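Local atomic coordinates of tRNA modification GTPase mnmE (Chlorobium tepidum, PDB entry 3GEE), a protein that probably hydrolyses GTP at a high intrinsic rate and takes part in adding a carboxymethylaminomethyl group to the wobble uridine of certain tRNAs. Residues 34-39 / 92-97; 17-22 / 110-115. All blocks are in the same frame, centred on the assembly; numbering follows the deposited sequence.

Contact 1: residues 34-39 / 92-97; sequences RISGAG and TAEQMV. With FON (N-{[4-({[(6R)-2-amino-5-formyl-4-oxo-1,4,5,6,7,8-hexahydropteridin-6-yl]methyl}amino)phenyl]carbonyl}-L-glutamic acid), chain C.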
loop_
_atom_site.group_PDB
_atom_site.type_symbol
_atom_site.label_atom_id
_atom_site.label_comp_id
_atom_site.label_asym_id
_atom_site.label_seq_id
_atom_site.Cartn_x
_atom_site.Cartn_y
_atom_site.Cartn_z
ATOM N N ARG A 34 -0.736 3.017 -13.457
ATOM C CA ARG A 34 -1.038 4.171 -14.320
ATOM C C ARG A 34 0.004 4.423 -15.402
ATOM O O ARG A 34 1.192 4.562 -15.121
ATOM C CB ARG A 34 -1.364 5.447 -13.516
ATOM C CG ARG A 34 -0.270 5.968 -12.614
ATOM C CD ARG A 34 -0.092 7.472 -12.785
ATOM N NE ARG A 34 -1.031 8.299 -12.027
ATOM C CZ ARG A 34 -0.665 9.282 -11.205
ATOM N NH1 ARG A 34 0.615 9.570 -11.010
ATOM N NH2 ARG A 34 -1.586 9.987 -10.573
ATOM N N ILE A 35 -0.454 4.458 -16.651
ATOM C CA ILE A 35 0.434 4.693 -17.789
ATOM C C ILE A 35 0.110 6.012 -18.486
ATOM O O ILE A 35 -1.042 6.437 -18.506
ATOM C CB ILE A 35 0.424 3.509 -18.776
ATOM C CG1 ILE A 35 -0.806 3.540 -19.680
ATOM C CG2 ILE A 35 0.447 2.202 -18.011
ATOM C CD1 ILE A 35 -0.697 2.619 -20.908
ATOM N N SER A 36 1.135 6.662 -19.033
ATOM C CA SER A 36 0.984 7.989 -19.622
ATOM C C SER A 36 1.984 8.215 -20.744
ATOM O O SER A 36 3.047 7.600 -20.767
ATOM C CB SER A 36 1.149 9.074 -18.554
ATOM O OG SER A 36 1.021 10.373 -19.113
ATOM N N GLY A 37 1.635 9.094 -21.679
ATOM C CA GLY A 37 2.523 9.419 -22.786
ATOM C C GLY A 37 1.976 9.123 -24.167
ATOM O O GLY A 37 0.818 8.748 -24.326
ATOM N N ALA A 38 2.838 9.284 -25.162
ATOM C CA ALA A 38 2.455 9.198 -26.561
ATOM C C ALA A 38 1.839 7.860 -26.956
ATOM O O ALA A 38 2.502 6.826 -26.908
ATOM C CB ALA A 38 3.656 9.507 -27.442
ATOM N N GLY A 39 0.567 7.895 -27.348
ATOM C CA GLY A 39 -0.106 6.734 -27.936
ATOM C C GLY A 39 -0.468 5.679 -26.917
ATOM O O GLY A 39 -0.631 4.501 -27.238
ATOM N N THR A 92 -1.111 14.376 -15.940
ATOM C CA THR A 92 0.130 14.712 -16.642
ATOM C C THR A 92 -0.100 15.699 -17.770
ATOM O O THR A 92 0.859 16.202 -18.367
ATOM C CB THR A 92 0.830 13.469 -17.233
ATOM O OG1 THR A 92 -0.072 12.760 -18.089
ATOM C CG2 THR A 92 1.315 12.547 -16.123
ATOM N N ALA A 93 -1.376 15.971 -18.050
ATOM C CA ALA A 93 -1.802 16.797 -19.189
ATOM C C ALA A 93 -1.488 16.150 -20.541
ATOM O O ALA A 93 -1.445 16.829 -21.564
ATOM C CB ALA A 93 -1.218 18.212 -19.100
ATOM N N GLU A 94 -1.256 14.842 -20.533
ATOM C CA GLU A 94 -1.143 14.080 -21.760
ATOM C C GLU A 94 -2.085 12.897 -21.693
ATOM O O GLU A 94 -2.841 12.727 -20.734
ATOM C CB GLU A 94 0.265 13.530 -21.997
ATOM C CG GLU A 94 1.389 14.054 -21.134
ATOM C CD GLU A 94 2.552 13.074 -21.098
ATOM O OE1 GLU A 94 3.668 13.424 -21.561
ATOM O OE2 GLU A 94 2.330 11.937 -20.625
ATOM N N GLN A 95 -1.998 12.059 -22.718
ATOM C CA GLN A 95 -2.836 10.889 -22.849
ATOM C C GLN A 95 -2.478 9.847 -21.798
ATOM O O GLN A 95 -1.345 9.362 -21.743
ATOM C CB GLN A 95 -2.650 10.312 -24.246
ATOM C CG GLN A 95 -3.650 9.261 -24.627
ATOM C CD GLN A 95 -3.802 9.159 -26.121
ATOM O OE1 GLN A 95 -3.245 8.259 -26.754
ATOM N NE2 GLN A 95 -4.550 10.098 -26.708
ATOM N N MET A 96 -3.442 9.495 -20.962
ATOM C CA MET A 96 -3.212 8.421 -20.015
ATOM C C MET A 96 -4.415 7.542 -19.764
ATOM O O MET A 96 -5.562 7.993 -19.829
ATOM C CB MET A 96 -2.621 8.945 -18.697
ATOM C CG MET A 96 -3.284 10.163 -18.090
ATOM S SD MET A 96 -2.212 10.862 -16.809
ATOM C CE MET A 96 -2.442 9.687 -15.466
ATOM N N VAL A 97 -4.131 6.270 -19.504
ATOM C CA VAL A 97 -5.126 5.345 -18.977
ATOM C C VAL A 97 -4.633 4.828 -17.636
ATOM O O VAL A 97 -3.427 4.723 -17.420
ATOM C CB VAL A 97 -5.470 4.205 -19.973
ATOM C CG1 VAL A 97 -4.253 3.777 -20.748
ATOM C CG2 VAL A 97 -6.112 3.023 -19.269
HETATM N N1 FON C . -7.281 9.976 -9.277
HETATM C C2 FON C . -6.976 9.389 -10.452
HETATM N NA2 FON C . -7.722 8.334 -10.871
HETATM N N3 FON C . -5.946 9.818 -11.230
HETATM C C4 FON C . -5.160 10.860 -10.880
HETATM O O4 FON C . -4.231 11.202 -11.643
HETATM C C4A FON C . -5.447 11.535 -9.581
HETATM N N5 FON C . -4.806 12.642 -9.013
HETATM C C6 FON C . -5.786 13.553 -8.394
HETATM C C7 FON C . -6.178 12.790 -7.135
HETATM N N8 FON C . -6.889 11.607 -7.600
HETATM C C8A FON C . -6.587 11.018 -8.793
HETATM C C9 FON C . -5.297 14.977 -8.114
HETATM N N10 FON C . -4.695 15.603 -9.282
HETATM C C11 FON C . -6.290 16.353 -13.068
HETATM C C12 FON C . -5.821 17.381 -12.252
HETATM C C13 FON C . -5.294 17.111 -10.990
HETATM C C14 FON C . -5.244 15.804 -10.514
HETATM C C15 FON C . -5.700 14.766 -11.340
HETATM C C16 FON C . -6.229 15.034 -12.606
HETATM C C FON C . -6.844 16.706 -14.426
HETATM O O FON C . -7.365 15.840 -15.114
HETATM N N FON C . -6.722 17.975 -14.837
HETATM C CA FON C . -7.674 18.749 -15.629
HETATM C CB FON C . -8.988 18.993 -14.879
HETATM C CG FON C . -10.114 19.551 -15.756
HETATM C CD FON C . -11.461 18.977 -15.359
HETATM O OE1 FON C . -11.764 17.830 -15.765
HETATM O OE2 FON C . -12.230 19.666 -14.644
HETATM C CT FON C . -7.049 20.066 -16.011
HETATM O O1 FON C . -7.153 20.473 -17.193
HETATM O O2 FON C . -6.443 20.710 -15.124
HETATM C CP1 FON C . -3.550 12.793 -9.027
HETATM O O3 FON C . -2.917 12.830 -7.986
#
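S36 faces T92 and E94: its OG takes a hydrogen bond from T92 OG1 at 2.8 Å and gives one to E94 OE2 at 2.5 Å, meeting that oxygen nearly in line with its C-O bond. T92 OG1 in turn accepts a weak bond from E94 N. S36 OG stands anti to the backbone N (chi1 179°), which turns it to these partners. E94 OE1 accepts the amide of G15, while R131 makes a weak, long ion pair with OE2. An alanine at S36 would probably leave T92 OG1 and E94 OE2 without their shared mate and the carboxylate held mainly through OE1. The backbones pair antiparallel: I35 N bonds to V97 O (3.1 Å), the return bond from V97 N to I35 O is weak, and G37 N bonds to Q95 O (3.0 Å). On the other face from S36 and M96, the CG1 atoms of I35 and V97 touch at 3.6 Å, beside V40. On the face of S36, M96 lies alongside R34, its CE 4.0 Å from R34 NE. R34 NH2 makes a weak hydrogen bond to FON O4 (3.1 Å), and its guanidinium forms a cation-pi contact with F128. The pairing of strands 30-36 and 96-102 carries R34 into the formyl-tetrahydrofolate site of the N-terminal domain, where E98 and K476 of the same chain and T100 and H52 of the second subunit also bind FON.

Contact 2: residues 17-22 / 110-115; sequences PIAAIA and RVLRLM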
loop_
_atom_site.group_PDB
_atom_site.type_symbol
_atom_site.label_atom_id
_atom_site.label_comp_id
_atom_site.label_asym_id
_atom_site.label_seq_id
_atom_site.Cartn_x
_atom_site.Cartn_y
_atom_site.Cartn_z
ATOM N N PRO A 17 5.841 6.749 -23.591
ATOM C CA PRO A 17 4.885 6.066 -22.719
ATOM C C PRO A 17 5.603 5.454 -21.523
ATOM O O PRO A 17 6.618 4.769 -21.685
ATOM C CB PRO A 17 4.289 4.974 -23.617
ATOM C CG PRO A 17 5.249 4.840 -24.756
ATOM C CD PRO A 17 5.826 6.202 -24.958
ATOM N N ILE A 18 5.099 5.746 -20.331
ATOM C CA ILE A 18 5.688 5.244 -19.100
ATOM C C ILE A 18 4.609 4.609 -18.246
ATOM O O ILE A 18 3.462 5.056 -18.266
ATOM C CB ILE A 18 6.404 6.357 -18.298
ATOM C CG1 ILE A 18 5.470 7.546 -18.061
ATOM C CG2 ILE A 18 7.672 6.799 -19.010
ATOM C CD1 ILE A 18 6.057 8.631 -17.194
ATOM N N ALA A 19 4.983 3.567 -17.506
ATOM C CA ALA A 19 4.062 2.856 -16.622
ATOM C C ALA A 19 4.637 2.783 -15.210
ATOM O O ALA A 19 5.857 2.851 -15.032
ATOM C CB ALA A 19 3.797 1.460 -17.156
ATOM N N ALA A 20 3.757 2.640 -14.217
ATOM C CA ALA A 20 4.140 2.563 -12.814
ATOM C C ALA A 20 2.980 2.112 -11.936
ATOM O O ALA A 20 1.824 2.454 -12.193
ATOM C CB ALA A 20 4.643 3.901 -12.335
ATOM N N ILE A 21 3.298 1.334 -10.903
ATOM C CA ILE A 21 2.370 1.043 -9.817
ATOM C C ILE A 21 2.203 2.369 -9.099
ATOM O O ILE A 21 3.195 3.012 -8.773
ATOM C CB ILE A 21 2.975 0.031 -8.824
ATOM C CG1 ILE A 21 3.736 -1.090 -9.563
ATOM C CG2 ILE A 21 1.930 -0.470 -7.855
ATOM C CD1 ILE A 21 3.006 -2.404 -9.714
ATOM N N ALA A 22 0.967 2.798 -8.872
ATOM C CA ALA A 22 0.721 4.144 -8.346
ATOM C C ALA A 22 0.275 4.124 -6.892
ATOM O O ALA A 22 0.251 5.159 -6.218
ATOM C CB ALA A 22 -0.299 4.870 -9.206
ATOM N N ARG A 110 2.211 -8.358 -12.266
ATOM C CA ARG A 110 1.906 -8.913 -13.573
ATOM C C ARG A 110 1.376 -7.837 -14.514
ATOM O O ARG A 110 1.776 -7.779 -15.686
ATOM C CB ARG A 110 0.887 -10.043 -13.451
ATOM C CG ARG A 110 1.431 -11.413 -13.760
ATOM C CD ARG A 110 1.696 -11.568 -15.255
ATOM N NE ARG A 110 1.450 -12.938 -15.706
ATOM C CZ ARG A 110 1.294 -13.293 -16.979
ATOM N NH1 ARG A 110 1.363 -12.380 -17.948
ATOM N NH2 ARG A 110 1.066 -14.567 -17.285
ATOM N N VAL A 111 0.484 -6.991 -13.995
ATOM C CA VAL A 111 -0.095 -5.900 -14.764
ATOM C C VAL A 111 0.997 -4.943 -15.229
ATOM O O VAL A 111 1.069 -4.612 -16.418
ATOM C CB VAL A 111 -1.157 -5.119 -13.956
ATOM C CG1 VAL A 111 -1.725 -3.962 -14.783
ATOM C CG2 VAL A 111 -2.272 -6.047 -13.497
ATOM N N LEU A 112 1.847 -4.509 -14.297
ATOM C CA LEU A 112 2.938 -3.602 -14.633
ATOM C C LEU A 112 3.823 -4.192 -15.728
ATOM O O LEU A 112 4.211 -3.493 -16.660
ATOM C CB LEU A 112 3.765 -3.236 -13.398
ATOM C CG LEU A 112 4.961 -2.305 -13.657
ATOM C CD1 LEU A 112 4.510 -0.920 -14.145
ATOM C CD2 LEU A 112 5.842 -2.179 -12.434
ATOM N N ARG A 113 4.118 -5.482 -15.620
ATOM C CA ARG A 113 4.954 -6.156 -16.602
ATOM C C ARG A 113 4.288 -6.148 -17.975
ATOM O O ARG A 113 4.955 -5.949 -18.990
ATOM C CB ARG A 113 5.245 -7.592 -16.172
ATOM C CG ARG A 113 6.598 -8.096 -16.642
ATOM C CD ARG A 113 6.509 -9.473 -17.295
ATOM N NE ARG A 113 5.903 -10.492 -16.438
ATOM C CZ ARG A 113 5.790 -11.780 -16.763
ATOM N NH1 ARG A 113 5.221 -12.629 -15.915
ATOM N NH2 ARG A 113 6.246 -12.221 -17.932
ATOM N N LEU A 114 2.973 -6.362 -17.990
ATOM C CA LEU A 114 2.202 -6.407 -19.230
ATOM C C LEU A 114 2.327 -5.088 -19.990
ATOM O O LEU A 114 2.608 -5.079 -21.193
ATOM C CB LEU A 114 0.736 -6.739 -18.940
ATOM C CG LEU A 114 -0.182 -7.034 -20.124
ATOM C CD1 LEU A 114 0.223 -8.308 -20.828
ATOM C CD2 LEU A 114 -1.617 -7.137 -19.658
ATOM N N MET A 115 2.127 -3.985 -19.271
ATOM C CA MET A 115 2.383 -2.645 -19.785
ATOM C C MET A 115 3.808 -2.501 -20.312
ATOM O O MET A 115 4.021 -1.998 -21.417
ATOM C CB MET A 115 2.134 -1.613 -18.684
ATOM C CG MET A 115 0.708 -1.043 -18.601
ATOM S SD MET A 115 -0.652 -2.047 -19.243
ATOM C CE MET A 115 -0.537 -1.685 -20.996
#
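L112 and M115 of helix 105-117 rest on A19, A20 and I21 of strand 18-21. The helix belongs to a beta-alpha-beta crossover that joins strand 96-102 to strand 121-122, parallel strands of one mixed sheet, and on its way it passes over strand 18-21. The two axes run antiparallel at 176° and approach to 8.2 Å. The interface is apolar, with no hydrogen bond across it. L112 forks over the strand: CD2 lies 3.7 Å from I21 CG1, and the I21 and L112 side chains cross at about a right angle. L112 CG stands anti to its backbone N (chi1 179°), and both methyls beyond it lie against the strand, CD1 at A20 and CD2 at I21. One turn on, M115 CB meets A19 CB at 3.8 Å, but the chain then bends away, and the side chain also packs on V47 of helix 40-47. Further out, V111 sits on V33 of the neighbouring strand, and the R110 guanidinium forms a salt bridge with E75. A19 is itself fixed by backbone bonds to R121 and A123 at the edge of the sheet. A20 CB points away from the helix to F128, so that L112 CD1 meets the backbone of A20 instead, 3.6 Å from its N.

Contacts 1 and 2 lie with their centres 12 Å apart on one sheet. Strand 30-36 pairs with 96-102 in contact 1 and, on its other edge, with strand 18-21, which carries contact 2. Two probable backbone hydrogen bonds tie the contacts, I18 N to S36 O at 2.8 Å and R34 N to A20 O at 2.9 Å. On the face of I35 and V97, I35 of contact 1 reaches contact 2, its CG2 packing on M115 CG. Along the chain, contact 1 is nested inside the loop that contact 2 closes. Only contact 1 touches the folate: the side chain of A20 is about 5 Å from that of R34 but about 12 Å from FON, at nearest atoms.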